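Local coordinates for toxin 2A (Paenibacillus larvae, PDB 5URP), which is an ADP-ribosyltransferase toxin and virulence factor that probably transfers ADP-ribose from NAD+ to a host protein, at residues N67-E72 against P79-K84; L87-L92 against R146-T151; N124-E129 against I204-N209. All coordinates share one frame; numbering follows the deposited sequence.

Interaction 1: residues N67-E72 against P79-K84; sequences NTYLRE and PDMDKK
The ring of Tyr69 carries Met81 CB over the centre of one face and Asp82 OD1 at its edge, close to the ring plane. The methylene lies 4.0 Å from the ring centroid, Met81 CB to Tyr69, a CH-pi contact almost along the ring normal. From there the Met81 chain bends at both chi2 and chi3 and runs back toward the root of the tyrosine, where Met81 CE rests 3.4 Å from Tyr69 CB. Its sulfur makes a more distant Met-aromatic contact, with Met81 SD 5.3 Å from the Tyr69 ring centroid. Methionine suits this place because an unbranched, flexible chain can follow a flat surface. With CG of Tyr69 anti to the backbone N (chi1 174°), the ring extends across to helix 79-92 and its hydroxyl meets the carboxylate. Tyr69 OH donates to Asp82 OD1 over 2.6 Å, on the syn side and 30° out of the carboxylate plane; ring and carboxylate are turned 51° apart. Asp82 OD2 accepts from Gly76 N, which ties the connecting loop to helix 79-92. Asp82 stands in the first turn of its helix, where the amino end probably favours a negative charge. The tyrosine hydroxyl thus both donates, to Asp82 OD1, and accepts, from Lys78 N, and these bonds, with Met81 on one face, probably limit the rotation of the ring.

Interaction 2: residues L87-L92 against R146-T151; sequences LIDKAL and RGYLST
Tyr148 reaches from the loop ahead of strand 149-152 to helix 79-92 and meets Leu92, Ile88 and Asp89 along its length. Its CG is anti to its own carbonyl carbon (chi1 -62°), and the ring points at the helix with the hydroxyl foremost. Near the root of the ring, Tyr148 CD1 touches Leu92 CD1 at 4.0 Å. Farther out, the CG2 methyl of Ile88 lies over one face, 3.5 Å from Tyr148 CE1. At the far end Tyr148 OH donates to Asp89 OD1 over 2.8 Å, approaching from above the carboxylate plane, 53° out of it, while the body of Ile88 also closes in, with its CB 3.4 Å from Tyr148 OH. Tyrosine fits because its ring can be buried among aliphatic groups while its hydroxyl finds a carboxylate; Asp89 OD2 in turn forms a salt bridge with Arg195, a second hold on that group. Beyond Tyr148 the segment turns into the strand: Leu149 and Thr151 bond through their backbones to strand 190-193, and Ser150 OG bonds to Glu190. The Ser150-Thr151 sequence fits the start of the Ser-Thr-Ser motif of this toxin family. Tyr148 therefore bridges a helix and this small sheet, flanked by Ile66 and Leu70 of helix 64-72 and Leu192 of strand 190-193, while Tyr59 of helix 50-61 packs on Ile88.

Interaction 3: residues N124-E129 against I204-N209; sequences NKVNGE and IKIIVN
Ile206 directs its CG1-CD1 branch at the side chain of Val126, and the two meet tip to tip. The closest approach, 3.8 Å, is made between Val126 CG1 and Ile206 CD1, and Ile206 CG1 is equally near that valine methyl. Val126 CG1 is anti to its backbone N (chi1 167°), and this methyl is the one that faces the isoleucine. Both residues are beta-branched and lie in strands, where such side chains sit comfortably, and each presents a compact hydrocarbon surface to the other; the contact is purely apolar. At its margin Gly128 CA comes within 4.4 Å of Ile206 CD1, so the first turn of helix 128-138 also brushes the isoleucine. That helix starts just after Asn127, which occupies the N-cap position: Asn127 OD1 accepts weakly from Glu129 N at 3.1 Å and also takes a hydrogen bond from Val130 N. Asparagine is well suited to this post, since its short side chain can curl back to amides that lack a partner in the preceding turn. Around the pair, Ala131 of helix 128-138 touches both Val126 and Ile206, while Leu120 packs on the valine and Leu215 of strand 214-221 on the isoleucine. Short strand 125-126 and the helix that follows thus lie against the end of strand 197-207, which runs between strands 214-221 and 142-145 in the five-stranded sheet.

How the interactions relate
From the N terminus, interaction 1 closes first, pairing helix 64-72 with the start of helix 79-92 across a short loop. The later turns of that second helix open interaction 2, which closes a much longer loop on reaching the residues that lead into strand 149-152. Interaction 3 opens within that loop and closes far beyond it on strand 197-207, so interactions 2 and 3 cross. The first two form one continuous region: they share helix 79-92, and Asn67 OD1 lies 2.9 Å from Tyr148 N, a probable hydrogen bond. Interaction 3 stands apart, its centre about 31 Å from that of interaction 2, across the chain's centre, joining short strand 125-126 and the start of helix 128-138 to the larger sheet.

Interaction 1: residues N67-E72 against P79-K84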
loop_
_atom_site.group_PDB
_atom_site.type_symbol
_atom_site.label_atom_id
_atom_site.label_comp_id
_atom_site.label_asym_id
_atom_site.label_seq_id
_atom_site.Cartn_x
_atom_site.Cartn_y
_atom_site.Cartn_z
ATOM N N ASN A 67 10.029 -2.374 -7.019
ATOM C CA ASN A 67 9.705 -3.017 -5.745
ATOM C C ASN A 67 10.389 -4.368 -5.613
ATOM O O ASN A 67 10.869 -4.723 -4.529
ATOM C CB ASN A 67 8.198 -3.125 -5.564
ATOM C CG ASN A 67 7.570 -1.777 -5.237
ATOM O OD1 ASN A 67 8.249 -0.849 -4.755
ATOM N ND2 ASN A 67 6.283 -1.651 -5.502
ATOM N N THR A 68 10.455 -5.135 -6.701
ATOM C CA THR A 68 11.202 -6.383 -6.687
ATOM C C THR A 68 12.666 -6.136 -6.383
ATOM O O THR A 68 13.301 -6.895 -5.637
ATOM C CB THR A 68 11.055 -7.092 -8.037
ATOM O OG1 THR A 68 9.669 -7.366 -8.274
ATOM C CG2 THR A 68 11.815 -8.384 -8.031
ATOM N N TYR A 69 13.234 -5.105 -6.989
ATOM C CA TYR A 69 14.629 -4.782 -6.738
ATOM C C TYR A 69 14.849 -4.504 -5.256
ATOM O O TYR A 69 15.767 -5.042 -4.637
ATOM C CB TYR A 69 15.004 -3.577 -7.599
ATOM C CG TYR A 69 16.371 -3.011 -7.373
ATOM C CD1 TYR A 69 17.485 -3.590 -7.954
ATOM C CD2 TYR A 69 16.548 -1.871 -6.613
ATOM C CE1 TYR A 69 18.740 -3.055 -7.758
ATOM C CE2 TYR A 69 17.787 -1.333 -6.415
ATOM C CZ TYR A 69 18.882 -1.922 -6.987
ATOM O OH TYR A 69 20.136 -1.388 -6.795
ATOM N N LEU A 70 13.965 -3.711 -4.657
ATOM C CA LEU A 70 14.131 -3.363 -3.248
ATOM C C LEU A 70 13.935 -4.579 -2.344
ATOM O O LEU A 70 14.621 -4.730 -1.330
ATOM C CB LEU A 70 13.138 -2.266 -2.885
ATOM C CG LEU A 70 13.430 -0.858 -3.389
ATOM C CD1 LEU A 70 12.219 0.015 -3.174
ATOM C CD2 LEU A 70 14.640 -0.263 -2.631
ATOM N N ARG A 71 12.995 -5.455 -2.691
ATOM C CA ARG A 71 12.725 -6.643 -1.885
ATOM C C ARG A 71 13.824 -7.687 -2.009
ATOM O O ARG A 71 14.113 -8.401 -1.037
ATOM C CB ARG A 71 11.391 -7.268 -2.311
ATOM C CG ARG A 71 10.141 -6.565 -1.836
ATOM C CD ARG A 71 8.928 -7.123 -2.599
ATOM N NE ARG A 71 7.643 -6.817 -1.974
ATOM C CZ ARG A 71 6.462 -7.142 -2.500
ATOM N NH1 ARG A 71 5.336 -6.833 -1.865
ATOM N NH2 ARG A 71 6.401 -7.779 -3.664
ATOM N N GLU A 72 14.439 -7.811 -3.188
ATOM C CA GLU A 72 15.324 -8.930 -3.498
ATOM C C GLU A 72 16.801 -8.568 -3.554
ATOM O O GLU A 72 17.636 -9.371 -3.133
ATOM C CB GLU A 72 14.923 -9.554 -4.843
ATOM C CG GLU A 72 13.507 -10.142 -4.857
ATOM C CD GLU A 72 13.193 -10.929 -6.123
ATOM O OE1 GLU A 72 13.934 -10.794 -7.121
ATOM O OE2 GLU A 72 12.198 -11.683 -6.116
ATOM N N PRO A 79 22.960 1.082 -10.427
ATOM C CA PRO A 79 22.963 2.526 -10.129
ATOM C C PRO A 79 21.789 3.283 -10.718
ATOM O O PRO A 79 21.307 4.236 -10.091
ATOM C CB PRO A 79 24.296 3.001 -10.729
ATOM C CG PRO A 79 25.136 1.783 -10.807
ATOM C CD PRO A 79 24.195 0.669 -11.114
ATOM N N ASP A 80 21.313 2.897 -11.905
ATOM C CA ASP A 80 20.173 3.587 -12.503
ATOM C C ASP A 80 18.907 3.359 -11.692
ATOM O O ASP A 80 18.072 4.258 -11.573
ATOM C CB ASP A 80 19.969 3.124 -13.945
ATOM C CG ASP A 80 21.102 3.552 -14.869
ATOM O OD1 ASP A 80 21.861 4.483 -14.511
ATOM O OD2 ASP A 80 21.229 2.962 -15.966
ATOM N N MET A 81 18.742 2.162 -11.132
ATOM C CA MET A 81 17.621 1.925 -10.237
ATOM C C MET A 81 17.768 2.738 -8.958
ATOM O O MET A 81 16.798 3.336 -8.488
ATOM C CB MET A 81 17.504 0.439 -9.916
ATOM C CG MET A 81 17.107 -0.398 -11.110
ATOM S SD MET A 81 15.337 -0.240 -11.399
ATOM C CE MET A 81 14.715 -1.359 -10.173
ATOM N N ASP A 82 18.979 2.785 -8.392
ATOM C CA ASP A 82 19.187 3.534 -7.153
ATOM C C ASP A 82 18.850 5.009 -7.338
ATOM O O ASP A 82 18.333 5.656 -6.421
ATOM C CB ASP A 82 20.635 3.371 -6.674
ATOM C CG ASP A 82 20.955 1.946 -6.267
ATOM O OD1 ASP A 82 19.990 1.158 -6.098
ATOM O OD2 ASP A 82 22.148 1.616 -6.126
ATOM N N LYS A 83 19.174 5.559 -8.508
ATOM C CA LYS A 83 18.853 6.950 -8.826
ATOM C C LYS A 83 17.352 7.198 -8.802
ATOM O O LYS A 83 16.890 8.230 -8.301
ATOM C CB LYS A 83 19.433 7.279 -10.200
ATOM C CG LYS A 83 18.936 8.555 -10.867
ATOM C CD LYS A 83 19.359 8.592 -12.356
ATOM C CE LYS A 83 18.541 7.615 -13.239
ATOM N NZ LYS A 83 17.097 8.011 -13.363
ATOM N N LYS A 84 16.569 6.274 -9.362
ATOM C CA LYS A 84 15.116 6.409 -9.308
ATOM C C LYS A 84 14.608 6.369 -7.876
ATOM O O LYS A 84 13.714 7.133 -7.495
ATOM C CB LYS A 84 14.457 5.287 -10.106
ATOM C CG LYS A 84 14.849 5.203 -11.542
ATOM C CD LYS A 84 13.905 4.217 -12.233
ATOM C CE LYS A 84 14.029 4.279 -13.737
ATOM N NZ LYS A 84 14.969 3.229 -14.192
#

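Interaction 2: residues L87-L92 against R146-T151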
loop_
_atom_site.group_PDB
_atom_site.type_symbol
_atom_site.label_atom_id
_atom_site.label_comp_id
_atom_site.label_asym_id
_atom_site.label_seq_id
_atom_site.Cartn_x
_atom_site.Cartn_y
_atom_site.Cartn_z
ATOM N N LEU A 87 15.136 9.548 -5.916
ATOM C CA LEU A 87 14.193 10.602 -6.277
ATOM C C LEU A 87 12.835 10.388 -5.620
ATOM O O LEU A 87 12.239 11.326 -5.072
ATOM C CB LEU A 87 14.069 10.658 -7.808
ATOM C CG LEU A 87 15.258 11.293 -8.515
ATOM C CD1 LEU A 87 15.298 10.953 -10.021
ATOM C CD2 LEU A 87 15.208 12.788 -8.327
ATOM N N ILE A 88 12.313 9.157 -5.673
ATOM C CA ILE A 88 11.044 8.886 -5.017
ATOM C C ILE A 88 11.155 9.078 -3.514
ATOM O O ILE A 88 10.260 9.656 -2.893
ATOM C CB ILE A 88 10.562 7.471 -5.374
ATOM C CG1 ILE A 88 10.434 7.354 -6.886
ATOM C CG2 ILE A 88 9.243 7.222 -4.698
ATOM C CD1 ILE A 88 10.157 5.945 -7.371
ATOM N N ASP A 89 12.257 8.611 -2.916
ATOM C CA ASP A 89 12.465 8.776 -1.475
ATOM C C ASP A 89 12.404 10.243 -1.105
ATOM O O ASP A 89 11.741 10.631 -0.129
ATOM C CB ASP A 89 13.826 8.219 -1.062
ATOM C CG ASP A 89 13.883 6.717 -1.036
ATOM O OD1 ASP A 89 12.852 6.068 -1.225
ATOM O OD2 ASP A 89 15.005 6.220 -0.772
ATOM N N LYS A 90 13.109 11.065 -1.873
ATOM C CA LYS A 90 13.192 12.494 -1.612
ATOM C C LYS A 90 11.845 13.164 -1.798
ATOM O O LYS A 90 11.528 14.120 -1.087
ATOM C CB LYS A 90 14.259 13.093 -2.529
ATOM C CG LYS A 90 14.518 14.582 -2.457
ATOM C CD LYS A 90 15.813 14.943 -3.223
ATOM C CE LYS A 90 15.776 14.620 -4.733
ATOM N NZ LYS A 90 15.173 15.703 -5.600
ATOM N N ALA A 91 11.033 12.677 -2.749
ATOM C CA ALA A 91 9.710 13.240 -2.951
ATOM C C ALA A 91 8.773 12.922 -1.790
ATOM O O ALA A 91 7.969 13.773 -1.386
ATOM C CB ALA A 91 9.127 12.715 -4.280
ATOM N N LEU A 92 8.811 11.706 -1.261
ATOM C CA LEU A 92 7.800 11.355 -0.273
ATOM C C LEU A 92 8.014 12.033 1.078
ATOM O O LEU A 92 7.044 12.201 1.813
ATOM C CB LEU A 92 7.746 9.851 -0.101
ATOM C CG LEU A 92 7.229 9.107 -1.340
ATOM C CD1 LEU A 92 7.379 7.595 -1.163
ATOM C CD2 LEU A 92 5.758 9.408 -1.705
ATOM N N ARG A 146 9.818 -3.819 2.245
ATOM C CA ARG A 146 11.037 -3.272 1.662
ATOM C C ARG A 146 10.792 -2.456 0.398
ATOM O O ARG A 146 11.536 -1.514 0.138
ATOM C CB ARG A 146 12.019 -4.406 1.401
ATOM C CG ARG A 146 12.424 -5.049 2.746
ATOM C CD ARG A 146 13.621 -5.971 2.699
ATOM N NE ARG A 146 13.669 -6.778 3.919
ATOM C CZ ARG A 146 14.743 -7.413 4.375
ATOM N NH1 ARG A 146 15.902 -7.332 3.730
ATOM N NH2 ARG A 146 14.654 -8.119 5.495
ATOM N N GLY A 147 9.783 -2.805 -0.423
ATOM C CA GLY A 147 9.426 -1.943 -1.537
ATOM C C GLY A 147 8.644 -0.734 -1.076
ATOM O O GLY A 147 8.346 -0.571 0.099
ATOM N N TYR A 148 8.268 0.129 -2.027
ATOM C CA TYR A 148 7.264 1.129 -1.701
ATOM C C TYR A 148 5.911 0.460 -1.452
ATOM O O TYR A 148 5.625 -0.636 -1.940
ATOM C CB TYR A 148 7.154 2.171 -2.821
ATOM C CG TYR A 148 8.429 2.942 -3.023
ATOM C CD1 TYR A 148 8.765 4.027 -2.193
ATOM C CD2 TYR A 148 9.331 2.556 -3.992
ATOM C CE1 TYR A 148 9.960 4.714 -2.382
ATOM C CE2 TYR A 148 10.522 3.215 -4.182
ATOM C CZ TYR A 148 10.840 4.291 -3.375
ATOM O OH TYR A 148 12.030 4.890 -3.620
ATOM N N LEU A 149 5.076 1.129 -0.689
ATOM C CA LEU A 149 3.781 0.588 -0.298
ATOM C C LEU A 149 2.693 1.416 -0.968
ATOM O O LEU A 149 2.337 2.504 -0.509
ATOM C CB LEU A 149 3.658 0.572 1.222
ATOM C CG LEU A 149 2.483 -0.185 1.815
ATOM C CD1 LEU A 149 2.453 -1.631 1.357
ATOM C CD2 LEU A 149 2.571 -0.119 3.348
ATOM N N SER A 150 2.161 0.876 -2.073
ATOM C CA SER A 150 1.068 1.488 -2.803
ATOM C C SER A 150 -0.250 1.056 -2.173
ATOM O O SER A 150 -0.500 -0.148 -2.009
ATOM C CB SER A 150 1.097 1.060 -4.279
ATOM O OG SER A 150 2.216 1.585 -4.974
ATOM N N THR A 151 -1.094 2.029 -1.850
ATOM C CA THR A 151 -2.382 1.807 -1.217
ATOM C C THR A 151 -3.380 2.731 -1.898
ATOM O O THR A 151 -3.006 3.534 -2.753
ATOM C CB THR A 151 -2.336 2.116 0.283
ATOM O OG1 THR A 151 -2.234 3.525 0.475
ATOM C CG2 THR A 151 -1.161 1.417 0.946
#

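Interaction 3: residues N124-E129 against I204-N209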
loop_
_atom_site.group_PDB
_atom_site.type_symbol
_atom_site.label_atom_id
_atom_site.label_comp_id
_atom_site.label_asym_id
_atom_site.label_seq_id
_atom_site.Cartn_x
_atom_site.Cartn_y
_atom_site.Cartn_z
ATOM N N ASN A 124 -12.745 -20.658 -3.991
ATOM C CA ASN A 124 -13.282 -19.375 -3.555
ATOM C C ASN A 124 -13.387 -19.256 -2.037
ATOM O O ASN A 124 -13.934 -18.265 -1.545
ATOM C CB ASN A 124 -14.659 -19.142 -4.186
ATOM C CG ASN A 124 -14.569 -18.719 -5.639
ATOM O OD1 ASN A 124 -13.577 -18.127 -6.067
ATOM N ND2 ASN A 124 -15.609 -19.015 -6.405
ATOM N N LYS A 125 -12.882 -20.234 -1.290
ATOM C CA LYS A 125 -12.950 -20.231 0.164
ATOM C C LYS A 125 -11.542 -20.120 0.735
ATOM O O LYS A 125 -10.586 -20.664 0.173
ATOM C CB LYS A 125 -13.633 -21.504 0.689
ATOM C CG LYS A 125 -15.012 -21.788 0.068
ATOM C CD LYS A 125 -16.164 -21.584 1.055
ATOM C CE LYS A 125 -17.521 -21.398 0.350
ATOM N NZ LYS A 125 -17.700 -20.027 -0.246
ATOM N N VAL A 126 -11.404 -19.409 1.839
ATOM C CA VAL A 126 -10.120 -19.382 2.524
ATOM C C VAL A 126 -9.949 -20.704 3.252
ATOM O O VAL A 126 -10.888 -21.206 3.880
ATOM C CB VAL A 126 -10.021 -18.189 3.494
ATOM C CG1 VAL A 126 -8.819 -18.368 4.423
ATOM C CG2 VAL A 126 -9.874 -16.892 2.741
ATOM N N ASN A 127 -8.759 -21.289 3.140
ATOM C CA ASN A 127 -8.415 -22.493 3.893
ATOM C C ASN A 127 -8.388 -22.159 5.387
ATOM O O ASN A 127 -7.545 -21.384 5.840
ATOM C CB ASN A 127 -7.071 -23.024 3.403
ATOM C CG ASN A 127 -6.681 -24.320 4.076
ATOM O OD1 ASN A 127 -6.777 -24.447 5.301
ATOM N ND2 ASN A 127 -6.247 -25.289 3.291
ATOM N N GLY A 128 -9.329 -22.725 6.151
ATOM C CA GLY A 128 -9.515 -22.294 7.529
ATOM C C GLY A 128 -8.347 -22.637 8.429
ATOM O O GLY A 128 -8.033 -21.891 9.361
ATOM N N GLU A 129 -7.689 -23.761 8.171
ATOM C CA GLU A 129 -6.517 -24.109 8.964
ATOM C C GLU A 129 -5.364 -23.149 8.682
ATOM O O GLU A 129 -4.651 -22.742 9.605
ATOM C CB GLU A 129 -6.104 -25.554 8.687
ATOM C CG GLU A 129 -6.104 -26.402 9.936
ATOM C CD GLU A 129 -5.580 -27.796 9.691
ATOM O OE1 GLU A 129 -4.374 -27.931 9.387
ATOM O OE2 GLU A 129 -6.372 -28.755 9.795
ATOM N N ILE A 204 -6.434 -10.175 12.261
ATOM C CA ILE A 204 -6.555 -10.950 11.022
ATOM C C ILE A 204 -7.812 -11.804 11.131
ATOM O O ILE A 204 -7.995 -12.512 12.125
ATOM C CB ILE A 204 -5.322 -11.851 10.779
ATOM C CG1 ILE A 204 -4.060 -11.008 10.544
ATOM C CG2 ILE A 204 -5.559 -12.783 9.588
ATOM C CD1 ILE A 204 -2.776 -11.811 10.471
ATOM N N LYS A 205 -8.663 -11.770 10.100
ATOM C CA LYS A 205 -9.854 -12.612 10.099
ATOM C C LYS A 205 -10.250 -12.929 8.668
ATOM O O LYS A 205 -9.828 -12.257 7.731
ATOM C CB LYS A 205 -11.021 -11.943 10.815
ATOM C CG LYS A 205 -11.530 -10.708 10.105
ATOM C CD LYS A 205 -12.670 -10.005 10.856
ATOM C CE LYS A 205 -12.939 -8.628 10.220
ATOM N NZ LYS A 205 -13.993 -7.834 10.913
ATOM N N ILE A 206 -11.074 -13.964 8.522
ATOM C CA ILE A 206 -11.661 -14.296 7.228
ATOM C C ILE A 206 -12.891 -13.431 7.026
ATOM O O ILE A 206 -13.739 -13.338 7.920
ATOM C CB ILE A 206 -12.040 -15.780 7.142
ATOM C CG1 ILE A 206 -10.812 -16.695 7.235
ATOM C CG2 ILE A 206 -12.821 -16.033 5.816
ATOM C CD1 ILE A 206 -11.165 -18.208 7.389
ATOM N N ILE A 207 -12.999 -12.826 5.846
ATOM C CA ILE A 207 -14.217 -12.155 5.419
ATOM C C ILE A 207 -14.789 -12.906 4.214
ATOM O O ILE A 207 -14.076 -13.592 3.475
ATOM C CB ILE A 207 -13.982 -10.673 5.104
ATOM C CG1 ILE A 207 -12.899 -10.473 4.054
ATOM C CG2 ILE A 207 -13.608 -9.900 6.403
ATOM C CD1 ILE A 207 -12.789 -9.029 3.598
ATOM N N VAL A 208 -16.099 -12.772 4.025
ATOM C CA VAL A 208 -16.808 -13.619 3.059
ATOM C C VAL A 208 -17.667 -12.822 2.102
ATOM O O VAL A 208 -18.471 -13.405 1.352
ATOM C CB VAL A 208 -17.670 -14.658 3.785
ATOM C CG1 VAL A 208 -16.804 -15.496 4.675
ATOM C CG2 VAL A 208 -18.748 -13.999 4.609
ATOM N N ASN A 209 -17.495 -11.511 2.080
ATOM C CA ASN A 209 -18.345 -10.731 1.192
ATOM C C ASN A 209 -17.875 -10.861 -0.253
ATOM O O ASN A 209 -16.739 -11.248 -0.546
ATOM C CB ASN A 209 -18.412 -9.261 1.621
ATOM C CG ASN A 209 -17.094 -8.521 1.473
ATOM O OD1 ASN A 209 -16.017 -9.085 1.643
ATOM N ND2 ASN A 209 -17.181 -7.234 1.174
#